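Long-range contacts in erythrocyte membrane protein 1 (Plasmodium falciparum, PDB 6S8T), which probably binds a host cell-surface receptor, the domain here being an ICAM-1-binding DBLbeta domain of a longer adhesion protein of malaria-infected erythrocytes: residues Y12-A16 / Y420-E424; M308-Y313 / E346-I351; Q116-T120 / M151-E155. One frame throughout, in Å; residues are numbered along the deposited sequence.

Contact 1. Residues Y12-A16 / Y420-E424; sequences YPAIA and YIHQE
An extended strip of chain can be held to a helix end by side chains that bond to its main chain, and residues 12-16 illustrate the principle. Tyr12 to Ala14 are extended, with phi between -94 and -71° and psi between 121 and 143°; Ile15 turns to -124/2 as the N-cap of helix 16-32, and Ala16 is already helical. This N-terminal segment is tied to the last turn of the late helix 417-424, closed by a bond from Glu424 N to Tyr420 O (2.9 Å). The backbones come nearest at Ala14 and Gln423, whose CA atoms are 5.6 Å apart.

Gln423, with chi1 and chi2 both m, sends NE2 to Tyr12 O (3.1 Å, nearly linear). Its other end, OE1, accepts from a water at 2.6 Å, and that water accepts from Tyr12 N at 3.0 Å, so one amide group serves both the C=O and, through water, the N-H of Tyr12. Glu424, also m, m, curls its carboxylate towards the start of helix 16-32: OE2 takes a good bond from Ala16 N (3.2 Å) and a weak one from Ile15 N (3.2 Å), and is bonded as well to Tyr414 OH, which Ile15 N also reaches. Close van der Waals contacts fill in: Ala14 CB lies 3.5 Å from Gln423 O, and Ala16 CB 3.7 Å from Tyr420 OH. Backbone groups at a helix start, lacking a preceding turn, are thus supplied by a carboxylate distant in sequence, with Tyr414 sharing the Ile15 N-H; the carboxylate's negative charge also suits the positive end of the helix dipole.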
loop_
_atom_site.group_PDB
_atom_site.type_symbol
_atom_site.label_atom_id
_atom_site.label_comp_id
_atom_site.label_asym_id
_atom_site.label_seq_id
_atom_site.Cartn_x
_atom_site.Cartn_y
_atom_site.Cartn_z
ATOM N N TYR A 12 -22.202 -8.066 -8.728
ATOM C CA TYR A 12 -21.016 -8.733 -9.259
ATOM C C TYR A 12 -20.089 -9.127 -8.114
ATOM O O TYR A 12 -19.814 -8.300 -7.236
ATOM C CB TYR A 12 -20.282 -7.820 -10.229
ATOM C CG TYR A 12 -19.547 -8.538 -11.336
ATOM C CD1 TYR A 12 -20.185 -8.850 -12.529
ATOM C CD2 TYR A 12 -18.212 -8.892 -11.193
ATOM C CE1 TYR A 12 -19.518 -9.500 -13.547
ATOM C CE2 TYR A 12 -17.535 -9.543 -12.203
ATOM C CZ TYR A 12 -18.193 -9.845 -13.380
ATOM O OH TYR A 12 -17.519 -10.494 -14.389
ATOM N N PRO A 13 -19.588 -10.360 -8.085
ATOM C CA PRO A 13 -18.777 -10.793 -6.942
ATOM C C PRO A 13 -17.411 -10.122 -6.929
ATOM O O PRO A 13 -16.798 -9.894 -7.975
ATOM C CB PRO A 13 -18.652 -12.306 -7.152
ATOM C CG PRO A 13 -18.768 -12.480 -8.630
ATOM C CD PRO A 13 -19.747 -11.427 -9.090
ATOM N N ALA A 14 -16.942 -9.803 -5.724
ATOM C CA ALA A 14 -15.602 -9.263 -5.531
ATOM C C ALA A 14 -14.615 -10.419 -5.446
ATOM O O ALA A 14 -14.737 -11.280 -4.568
ATOM C CB ALA A 14 -15.550 -8.408 -4.265
ATOM N N ILE A 15 -13.639 -10.450 -6.351
ATOM C CA ILE A 15 -12.828 -11.642 -6.559
ATOM C C ILE A 15 -11.335 -11.396 -6.398
ATOM O O ILE A 15 -10.551 -12.332 -6.570
ATOM C CB ILE A 15 -13.118 -12.274 -7.935
ATOM C CG1 ILE A 15 -12.813 -11.287 -9.060
ATOM C CG2 ILE A 15 -14.568 -12.711 -8.016
ATOM C CD1 ILE A 15 -13.325 -11.744 -10.414
ATOM N N ALA A 16 -10.914 -10.175 -6.057
ATOM C CA ALA A 16 -9.483 -9.903 -5.929
ATOM C C ALA A 16 -8.836 -10.793 -4.874
ATOM O O ALA A 16 -7.733 -11.313 -5.086
ATOM C CB ALA A 16 -9.247 -8.427 -5.602
ATOM N N TYR A 420 -13.111 -1.065 -10.337
ATOM C CA TYR A 420 -12.310 -1.779 -9.347
ATOM C C TYR A 420 -12.527 -1.211 -7.946
ATOM O O TYR A 420 -12.637 -1.968 -6.973
ATOM C CB TYR A 420 -10.826 -1.719 -9.725
ATOM C CG TYR A 420 -9.951 -2.671 -8.930
ATOM C CD1 TYR A 420 -9.526 -2.355 -7.637
ATOM C CD2 TYR A 420 -9.550 -3.887 -9.470
ATOM C CE1 TYR A 420 -8.730 -3.232 -6.911
ATOM C CE2 TYR A 420 -8.759 -4.766 -8.756
ATOM C CZ TYR A 420 -8.352 -4.437 -7.481
ATOM O OH TYR A 420 -7.567 -5.319 -6.781
ATOM N N ILE A 421 -12.589 0.119 -7.823
ATOM C CA ILE A 421 -12.781 0.742 -6.512
ATOM C C ILE A 421 -14.132 0.343 -5.927
ATOM O O ILE A 421 -14.236 -0.012 -4.749
ATOM C CB ILE A 421 -12.638 2.274 -6.613
ATOM C CG1 ILE A 421 -11.187 2.669 -6.896
ATOM C CG2 ILE A 421 -13.150 2.955 -5.342
ATOM C CD1 ILE A 421 -10.208 2.227 -5.829
ATOM N N HIS A 422 -15.185 0.387 -6.741
ATOM C CA HIS A 422 -16.504 0.027 -6.231
ATOM C C HIS A 422 -16.641 -1.462 -5.946
ATOM O O HIS A 422 -17.574 -1.854 -5.238
ATOM C CB HIS A 422 -17.589 0.488 -7.209
ATOM C CG HIS A 422 -17.808 1.971 -7.205
ATOM N ND1 HIS A 422 -18.373 2.637 -6.139
ATOM C CD2 HIS A 422 -17.531 2.917 -8.135
ATOM C CE1 HIS A 422 -18.436 3.929 -6.412
ATOM N NE2 HIS A 422 -17.931 4.125 -7.616
ATOM N N GLN A 423 -15.735 -2.295 -6.461
ATOM C CA GLN A 423 -15.761 -3.726 -6.178
ATOM C C GLN A 423 -14.921 -4.096 -4.959
ATOM O O GLN A 423 -15.326 -4.959 -4.172
ATOM C CB GLN A 423 -15.271 -4.519 -7.394
ATOM C CG GLN A 423 -16.266 -4.595 -8.539
ATOM C CD GLN A 423 -17.456 -5.482 -8.223
ATOM O OE1 GLN A 423 -18.603 -5.049 -8.301
ATOM N NE2 GLN A 423 -17.186 -6.734 -7.867
ATOM N N GLU A 424 -13.759 -3.461 -4.787
ATOM C CA GLU A 424 -12.803 -3.858 -3.765
ATOM C C GLU A 424 -12.474 -2.767 -2.756
ATOM O O GLU A 424 -11.803 -3.059 -1.757
ATOM C CB GLU A 424 -11.491 -4.326 -4.417
ATOM C CG GLU A 424 -11.675 -5.327 -5.552
ATOM C CD GLU A 424 -12.129 -6.689 -5.062
ATOM O OE1 GLU A 424 -12.014 -6.951 -3.842
ATOM O OE2 GLU A 424 -12.596 -7.498 -5.896
HETATM O O HOH W 1 -21.107 -5.463 -7.803
#

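Contact 2. Residues M308-Y313 / E346-I351; sequences MQSQEY and EYKKKI
Both segments are regular alpha-helix, with backbone angles near -65/-40, and they run antiparallel: the axes make an angle of 173° and approach to 10.4 Å. In register, Glu312 faces Tyr347 (CA to CA 6.2 Å) and Gln309 faces Ile351 (7.3 Å). Tyr347, chi1 t, reaches across to the other helix, its CD2 lying 3.7 Å from Glu312 CB and its OH accepting a nearly linear hydrogen bond from Gln309 NE2 at 3.0 Å. Such long antiparallel helices, 293-319 and 335-372, pack side by side in the C-terminal part of this DBL domain, and a coiled coil is predicted along the second. Beside the tyrosine, Met308 CE meets Ile351 CD1 at 4.0 Å, as does Gln309 CG at 4.0 Å. On the more exposed flank Lys350 reaches across towards the other helix, its CD 4.1 Å from Met308 SD, and forms a long salt bridge between its NZ and Glu312 OE2 (3.7 Å). Glu312 OE1 has a second partner in Lys315, and Gln309 OE1 accepts from Thr431 N.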
loop_
_atom_site.group_PDB
_atom_site.type_symbol
_atom_site.label_atom_id
_atom_site.label_comp_id
_atom_site.label_asym_id
_atom_site.label_seq_id
_atom_site.Cartn_x
_atom_site.Cartn_y
_atom_site.Cartn_z
ATOM N N MET A 308 -10.629 13.135 3.101
ATOM C CA MET A 308 -10.477 14.563 2.835
ATOM C C MET A 308 -11.785 15.168 2.342
ATOM O O MET A 308 -12.188 16.246 2.797
ATOM C CB MET A 308 -9.356 14.784 1.814
ATOM C CG MET A 308 -9.128 16.237 1.395
ATOM S SD MET A 308 -10.187 16.804 0.042
ATOM C CE MET A 308 -9.899 15.520 -1.173
ATOM N N GLN A 309 -12.457 14.490 1.405
ATOM C CA GLN A 309 -13.702 15.011 0.850
ATOM C C GLN A 309 -14.769 15.152 1.927
ATOM O O GLN A 309 -15.483 16.159 1.978
ATOM C CB GLN A 309 -14.194 14.100 -0.279
ATOM C CG GLN A 309 -15.380 14.642 -1.079
ATOM C CD GLN A 309 -16.729 14.320 -0.451
ATOM O OE1 GLN A 309 -16.871 13.344 0.284
ATOM N NE2 GLN A 309 -17.725 15.148 -0.739
ATOM N N SER A 310 -14.889 14.148 2.798
ATOM C CA SER A 310 -15.891 14.200 3.857
ATOM C C SER A 310 -15.610 15.337 4.834
ATOM O O SER A 310 -16.542 15.986 5.322
ATOM C CB SER A 310 -15.943 12.857 4.585
ATOM O OG SER A 310 -16.967 12.836 5.562
ATOM N N GLN A 311 -14.332 15.595 5.128
ATOM C CA GLN A 311 -13.992 16.675 6.052
ATOM C C GLN A 311 -14.278 18.040 5.437
ATOM O O GLN A 311 -14.795 18.936 6.115
ATOM C CB GLN A 311 -12.524 16.567 6.468
ATOM C CG GLN A 311 -12.078 17.594 7.503
ATOM C CD GLN A 311 -10.632 17.402 7.929
ATOM O OE1 GLN A 311 -9.712 17.905 7.284
ATOM N NE2 GLN A 311 -10.426 16.666 9.017
ATOM N N GLU A 312 -13.950 18.219 4.155
ATOM C CA GLU A 312 -14.275 19.470 3.476
ATOM C C GLU A 312 -15.779 19.646 3.322
ATOM O O GLU A 312 -16.279 20.775 3.377
ATOM C CB GLU A 312 -13.602 19.522 2.106
ATOM C CG GLU A 312 -12.093 19.647 2.154
ATOM C CD GLU A 312 -11.642 20.883 2.899
ATOM O OE1 GLU A 312 -11.313 20.770 4.098
ATOM O OE2 GLU A 312 -11.628 21.972 2.288
ATOM N N TYR A 313 -16.512 18.549 3.125
ATOM C CA TYR A 313 -17.959 18.647 2.980
ATOM C C TYR A 313 -18.611 19.105 4.277
ATOM O O TYR A 313 -19.588 19.862 4.250
ATOM C CB TYR A 313 -18.531 17.303 2.529
ATOM C CG TYR A 313 -19.932 17.381 1.965
ATOM C CD1 TYR A 313 -20.143 17.609 0.610
ATOM C CD2 TYR A 313 -21.043 17.220 2.783
ATOM C CE1 TYR A 313 -21.421 17.677 0.087
ATOM C CE2 TYR A 313 -22.325 17.288 2.270
ATOM C CZ TYR A 313 -22.508 17.517 0.920
ATOM O OH TYR A 313 -23.781 17.584 0.401
ATOM N N GLU A 346 -12.713 27.084 -1.422
ATOM C CA GLU A 346 -11.730 26.151 -0.880
ATOM C C GLU A 346 -12.083 24.709 -1.216
ATOM O O GLU A 346 -11.185 23.886 -1.432
ATOM C CB GLU A 346 -11.610 26.322 0.636
ATOM C CG GLU A 346 -11.094 27.684 1.074
ATOM C CD GLU A 346 -10.996 27.822 2.588
ATOM O OE1 GLU A 346 -11.307 26.844 3.301
ATOM O OE2 GLU A 346 -10.608 28.913 3.062
ATOM N N TYR A 347 -13.378 24.387 -1.264
ATOM C CA TYR A 347 -13.789 23.035 -1.627
ATOM C C TYR A 347 -13.416 22.721 -3.073
ATOM O O TYR A 347 -12.853 21.659 -3.361
ATOM C CB TYR A 347 -15.293 22.867 -1.401
ATOM C CG TYR A 347 -15.797 21.464 -1.655
ATOM C CD1 TYR A 347 -16.219 21.075 -2.924
ATOM C CD2 TYR A 347 -15.852 20.527 -0.628
ATOM C CE1 TYR A 347 -16.676 19.793 -3.165
ATOM C CE2 TYR A 347 -16.313 19.241 -0.859
ATOM C CZ TYR A 347 -16.722 18.880 -2.131
ATOM O OH TYR A 347 -17.179 17.605 -2.370
ATOM N N LYS A 348 -13.704 23.645 -3.993
ATOM C CA LYS A 348 -13.423 23.399 -5.404
ATOM C C LYS A 348 -11.928 23.232 -5.656
ATOM O O LYS A 348 -11.520 22.410 -6.485
ATOM C CB LYS A 348 -13.986 24.536 -6.259
ATOM C CG LYS A 348 -13.770 24.359 -7.756
ATOM C CD LYS A 348 -14.395 25.498 -8.548
ATOM C CE LYS A 348 -13.772 26.837 -8.184
ATOM N NZ LYS A 348 -12.311 26.874 -8.474
ATOM N N LYS A 349 -11.094 23.997 -4.944
ATOM C CA LYS A 349 -9.653 23.915 -5.162
ATOM C C LYS A 349 -9.093 22.575 -4.699
ATOM O O LYS A 349 -8.268 21.970 -5.392
ATOM C CB LYS A 349 -8.945 25.066 -4.446
ATOM C CG LYS A 349 -9.230 26.435 -5.042
ATOM C CD LYS A 349 -8.538 27.537 -4.256
ATOM C CE LYS A 349 -8.816 28.902 -4.860
ATOM N NZ LYS A 349 -8.179 29.997 -4.074
ATOM N N LYS A 350 -9.527 22.094 -3.530
ATOM C CA LYS A 350 -9.018 20.825 -3.021
ATOM C C LYS A 350 -9.485 19.653 -3.873
ATOM O O LYS A 350 -8.696 18.752 -4.183
ATOM C CB LYS A 350 -9.450 20.623 -1.569
ATOM C CG LYS A 350 -8.498 21.198 -0.541
ATOM C CD LYS A 350 -8.705 20.531 0.810
ATOM C CE LYS A 350 -7.722 21.047 1.843
ATOM N NZ LYS A 350 -7.967 22.479 2.166
ATOM N N ILE A 351 -10.764 19.636 -4.251
ATOM C CA ILE A 351 -11.276 18.521 -5.039
ATOM C C ILE A 351 -10.627 18.492 -6.417
ATOM O O ILE A 351 -10.378 17.412 -6.968
ATOM C CB ILE A 351 -12.812 18.595 -5.132
ATOM C CG1 ILE A 351 -13.424 18.549 -3.734
ATOM C CG2 ILE A 351 -13.356 17.449 -5.963
ATOM C CD1 ILE A 351 -13.036 17.327 -2.942
#

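Contact 3. Residues Q116-T120 / M151-E155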
loop_
_atom_site.group_PDB
_atom_site.type_symbol
_atom_site.label_atom_id
_atom_site.label_comp_id
_atom_site.label_asym_id
_atom_site.label_seq_id
_atom_site.Cartn_x
_atom_site.Cartn_y
_atom_site.Cartn_z
ATOM N N GLN A 116 5.617 6.393 2.448
ATOM C CA GLN A 116 6.756 7.306 2.425
ATOM C C GLN A 116 7.453 7.375 3.780
ATOM O O GLN A 116 8.683 7.480 3.845
ATOM C CB GLN A 116 6.300 8.697 1.988
ATOM C CG GLN A 116 7.395 9.744 2.016
ATOM C CD GLN A 116 6.947 11.060 1.425
ATOM O OE1 GLN A 116 6.165 11.090 0.475
ATOM N NE2 GLN A 116 7.433 12.160 1.989
ATOM N N HIS A 117 6.692 7.315 4.872
ATOM C CA HIS A 117 7.252 7.407 6.217
ATOM C C HIS A 117 7.315 6.051 6.913
ATOM O O HIS A 117 7.221 5.973 8.142
ATOM C CB HIS A 117 6.455 8.407 7.053
ATOM C CG HIS A 117 6.323 9.753 6.409
ATOM N ND1 HIS A 117 7.406 10.564 6.152
ATOM C CD2 HIS A 117 5.236 10.421 5.958
ATOM C CE1 HIS A 117 6.992 11.680 5.579
ATOM N NE2 HIS A 117 5.679 11.620 5.453
ATOM N N MET A 118 7.482 4.981 6.142
ATOM C CA MET A 118 7.583 3.637 6.692
ATOM C C MET A 118 8.876 3.477 7.491
ATOM O O MET A 118 9.914 4.053 7.156
ATOM C CB MET A 118 7.519 2.619 5.551
ATOM C CG MET A 118 7.152 1.205 5.947
ATOM S SD MET A 118 6.699 0.229 4.494
ATOM C CE MET A 118 6.792 -1.427 5.166
ATOM N N CYS A 119 8.807 2.680 8.563
ATOM C CA CYS A 119 9.936 2.511 9.487
ATOM C C CYS A 119 10.859 1.398 8.991
ATOM O O CYS A 119 10.825 0.259 9.460
ATOM C CB CYS A 119 9.441 2.218 10.900
ATOM S SG CYS A 119 8.500 3.537 11.709
ATOM N N THR A 120 11.726 1.750 8.040
ATOM C CA THR A 120 12.686 0.810 7.469
ATOM C C THR A 120 14.121 1.308 7.609
ATOM O O THR A 120 14.999 0.914 6.838
ATOM C CB THR A 120 12.363 0.534 6.003
ATOM O OG1 THR A 120 12.362 1.770 5.278
ATOM C CG2 THR A 120 11.003 -0.126 5.874
ATOM N N MET A 151 8.057 -2.693 14.715
ATOM C CA MET A 151 8.108 -1.271 15.041
ATOM C C MET A 151 7.256 -0.441 14.089
ATOM O O MET A 151 6.698 0.582 14.497
ATOM C CB MET A 151 9.556 -0.776 15.034
ATOM C CG MET A 151 10.437 -1.423 16.094
ATOM S SD MET A 151 12.082 -0.689 16.216
ATOM C CE MET A 151 11.686 0.951 16.817
ATOM N N ASP A 152 7.136 -0.859 12.825
ATOM C CA ASP A 152 6.295 -0.104 11.899
ATOM C C ASP A 152 4.818 -0.288 12.231
ATOM O O ASP A 152 4.032 0.662 12.135
ATOM C CB ASP A 152 6.582 -0.515 10.451
ATOM C CG ASP A 152 5.931 0.418 9.436
ATOM O OD1 ASP A 152 6.234 1.634 9.449
ATOM O OD2 ASP A 152 5.116 -0.065 8.621
ATOM N N ALA A 153 4.427 -1.501 12.635
ATOM C CA ALA A 153 3.049 -1.732 13.058
ATOM C C ALA A 153 2.714 -0.940 14.317
ATOM O O ALA A 153 1.614 -0.387 14.435
ATOM C CB ALA A 153 2.815 -3.223 13.288
ATOM N N ASP A 154 3.643 -0.883 15.272
ATOM C CA ASP A 154 3.395 -0.119 16.492
ATOM C C ASP A 154 3.286 1.371 16.192
ATOM O O ASP A 154 2.441 2.066 16.767
ATOM C CB ASP A 154 4.499 -0.396 17.514
ATOM C CG ASP A 154 4.268 0.316 18.837
ATOM O OD1 ASP A 154 3.252 0.027 19.506
ATOM O OD2 ASP A 154 5.108 1.163 19.211
ATOM N N GLU A 155 4.118 1.875 15.277
ATOM C CA GLU A 155 4.070 3.290 14.924
ATOM C C GLU A 155 2.794 3.642 14.168
ATOM O O GLU A 155 2.277 4.757 14.316
ATOM C CB GLU A 155 5.298 3.663 14.094
ATOM C CG GLU A 155 5.561 5.156 13.996
ATOM C CD GLU A 155 6.069 5.744 15.300
ATOM O OE1 GLU A 155 6.635 4.989 16.116
ATOM O OE2 GLU A 155 5.901 6.963 15.511
#
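How a buried aspartate can bond to the main chain of an irregular connection is seen where residues 116-120 pass helix 137-163. Asp152, chi1 t, points from the helix at the turn of chain centred on Cys119, an inverse gamma turn with phi/psi of -87/81, and the two CA atoms are only 5.1 Å apart. The hydrogen bond between the segments runs from Cys119 N to Asp152 OD1, at 2.9 Å and close to linear. The same carboxylate has further partners: OD1 is in a salt bridge with Arg89, and OD2 is hydrogen-bonded to Ser185.

Cys119 takes the m rotamer, which carries SG across the helix surface to 4.0 Å from Glu155 CB, one turn beyond Asp152, and to 4.4 Å from Met151 O. This sulfur is disulfide-bonded to Cys80, so the covalent link is laid directly against the helix. Glu155, with chi1 t and chi2 p, has its carboxylate in a salt bridge with Arg159 of its own helix. Met118 is extended, all three chi angles near t; its CG passes Asp152 OD2 at 3.6 Å.

Within the Duffy-binding family region, the loop between the short helices 113-116 and 121-124 is thus set against helices 137-163 and 172-194: the first supplies Asp152, the second contributes Ser185, and Ser185, Asp188 and Leu189 on it are touched by the Met118 side chain.

Overall arrangement
The three contacts do not touch, their centres lying 26 to 29 Å apart. Contacts 2 and 3 are buried; contact 1 is only partly so, and includes exposed residues and a bridging water. Contact 2 alone pairs helix with helix, whereas contacts 1 and 3 set an irregular segment against a helix, a carboxylate accepting from one backbone N-H in contact 3 and from two, one weakly, in contact 1, where a glutamine amide adds to it. In contact 3 that carboxylate also meets an arginine, beside a disulfide. Helices 293-319 and 335-372 carry the two halves of contact 2 and both touch Tyr420 of contact 1; contact 1 joins the chain's early and late parts.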